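PDB 4HA6: pyridoxine 4-oxidase from Mesorhizobium loti, which probably uses its bound FAD to oxidise pyridoxine at the 4-position alcohol, as a flavoprotein of the GMC oxidoreductase family. Local coordinates for residues 118-121 with 122-126. Sequence-based numbering, arbitrary orientation.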
loop_
_atom_site.group_PDB
_atom_site.type_symbol
_atom_site.label_atom_id
_atom_site.label_comp_id
_atom_site.label_asym_id
_atom_site.label_seq_id
_atom_site.Cartn_x
_atom_site.Cartn_y
_atom_site.Cartn_z
ATOM N N LEU A 118 -13.226 -11.953 6.436
ATOM C CA LEU A 118 -13.488 -11.560 7.828
ATOM C C LEU A 118 -12.687 -12.391 8.860
ATOM O O LEU A 118 -11.960 -11.814 9.680
ATOM C CB LEU A 118 -14.999 -11.549 8.107
ATOM C CG LEU A 118 -15.640 -10.378 8.851
ATOM C CD1 LEU A 118 -14.926 -9.062 8.622
ATOM C CD2 LEU A 118 -17.089 -10.261 8.406
ATOM N N PRO A 119 -12.764 -13.738 8.794
ATOM C CA PRO A 119 -11.933 -14.514 9.731
ATOM C C PRO A 119 -10.434 -14.338 9.483
ATOM O O PRO A 119 -9.640 -14.588 10.389
ATOM C CB PRO A 119 -12.309 -15.969 9.424
ATOM C CG PRO A 119 -13.596 -15.911 8.692
ATOM C CD PRO A 119 -13.591 -14.616 7.941
ATOM N N VAL A 120 -10.049 -13.947 8.268
ATOM C CA VAL A 120 -8.630 -13.730 7.959
ATOM C C VAL A 120 -8.120 -12.446 8.616
ATOM O O VAL A 120 -7.089 -12.464 9.300
ATOM C CB VAL A 120 -8.359 -13.729 6.427
ATOM C CG1 VAL A 120 -6.946 -13.228 6.108
ATOM C CG2 VAL A 120 -8.581 -15.127 5.838
ATOM N N PHE A 121 -8.839 -11.340 8.417
ATOM C CA PHE A 121 -8.512 -10.087 9.103
ATOM C C PHE A 121 -8.458 -10.327 10.621
ATOM O O PHE A 121 -7.493 -9.963 11.286
ATOM C CB PHE A 121 -9.553 -9.014 8.774
ATOM C CG PHE A 121 -9.360 -8.366 7.431
ATOM C CD1 PHE A 121 -10.407 -8.317 6.517
ATOM C CD2 PHE A 121 -8.143 -7.792 7.085
ATOM C CE1 PHE A 121 -10.244 -7.725 5.280
ATOM C CE2 PHE A 121 -7.968 -7.193 5.838
ATOM C CZ PHE A 121 -9.031 -7.162 4.938
ATOM N N GLN A 122 -9.494 -10.965 11.152
ATOM C CA GLN A 122 -9.549 -11.282 12.576
ATOM C C GLN A 122 -8.346 -12.083 13.082
ATOM O O GLN A 122 -7.866 -11.836 14.186
ATOM C CB GLN A 122 -10.865 -12.005 12.909
ATOM C CG GLN A 122 -12.115 -11.151 12.665
ATOM C CD GLN A 122 -13.386 -11.973 12.678
ATOM O OE1 GLN A 122 -13.343 -13.180 12.885
ATOM N NE2 GLN A 122 -14.524 -11.325 12.448
ATOM N N ALA A 123 -7.866 -13.050 12.296
ATOM C CA ALA A 123 -6.672 -13.810 12.688
ATOM C C ALA A 123 -5.429 -12.915 12.744
ATOM O O ALA A 123 -4.486 -13.173 13.509
ATOM C CB ALA A 123 -6.434 -14.977 11.740
ATOM N N ILE A 124 -5.426 -11.862 11.930
ATOM C CA ILE A 124 -4.280 -10.967 11.866
ATOM C C ILE A 124 -4.278 -9.967 13.026
ATOM O O ILE A 124 -3.222 -9.647 13.594
ATOM C CB ILE A 124 -4.266 -10.226 10.523
ATOM C CG1 ILE A 124 -3.702 -11.139 9.430
ATOM C CG2 ILE A 124 -3.462 -8.933 10.624
ATOM C CD1 ILE A 124 -4.082 -10.731 8.019
ATOM N N GLU A 125 -5.472 -9.504 13.390
ATOM C CA GLU A 125 -5.625 -8.359 14.287
ATOM C C GLU A 125 -5.572 -8.667 15.785
ATOM O O GLU A 125 -6.148 -9.658 16.248
ATOM C CB GLU A 125 -6.951 -7.676 13.969
ATOM C CG GLU A 125 -6.935 -7.055 12.600
ATOM C CD GLU A 125 -8.306 -6.824 12.050
ATOM O OE1 GLU A 125 -9.302 -7.125 12.751
ATOM O OE2 GLU A 125 -8.386 -6.342 10.907
ATOM N N ASP A 126 -4.876 -7.815 16.536
ATOM C CA ASP A 126 -5.117 -7.723 17.983
ATOM C C ASP A 126 -5.747 -6.365 18.234
ATOM O O ASP A 126 -5.037 -5.359 18.363
ATOM C CB ASP A 126 -3.840 -7.868 18.814
ATOM C CG ASP A 126 -4.114 -7.816 20.340
ATOM O OD1 ASP A 126 -5.215 -8.231 20.784
ATOM O OD2 ASP A 126 -3.224 -7.364 21.094
#
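The ring of F121 and the carboxylate of E125 meet obliquely, their planes 17° apart, with E125 OE2 3.6 Å from F121 CB and slightly farther from CG and CD2. F121 sits in the last turn of helix 114-124 of this GMC oxidoreductase, and E125 is the first residue beyond it, opening strand 125-126. Y92 and R94 of a loop and A495 of helix 490-506 also touch the F121 side chain, which lies about 10 Å from the bound FAD. The E125 carboxylate is buried yet well supplied: Y92 OH bonds OE2, while R94 and the amide of G136 hold OE1, probably stabilising the negative charge. E125 CG stands anti to its carbonyl carbon (chi1 -67°), and the extended chain beyond runs back over F121 O, which CG approaches to 3.2 Å. The amide group of Q122 lies against the preceding turn, its NE2 3.9 Å from L118 CG and its OE1 3.7 Å from P119 CA; NE2 donates to I134 O. With an alanine in place of Q122, I134 O would probably lose this donor and a gap would be likely beside L118 and P119. V120 CG1 meets I124 CD1 at 4.3 Å one turn on, on the face where V120 also touches E498 and T499 of helix 490-506. As the helix ends, F121 O accepts from E125 N at 3.0 Å and, weakly, from I124 N. One turn earlier the bond is much straighter: Q122 N reaches L118 O at 3.0 Å with an N-H...O angle of 170°.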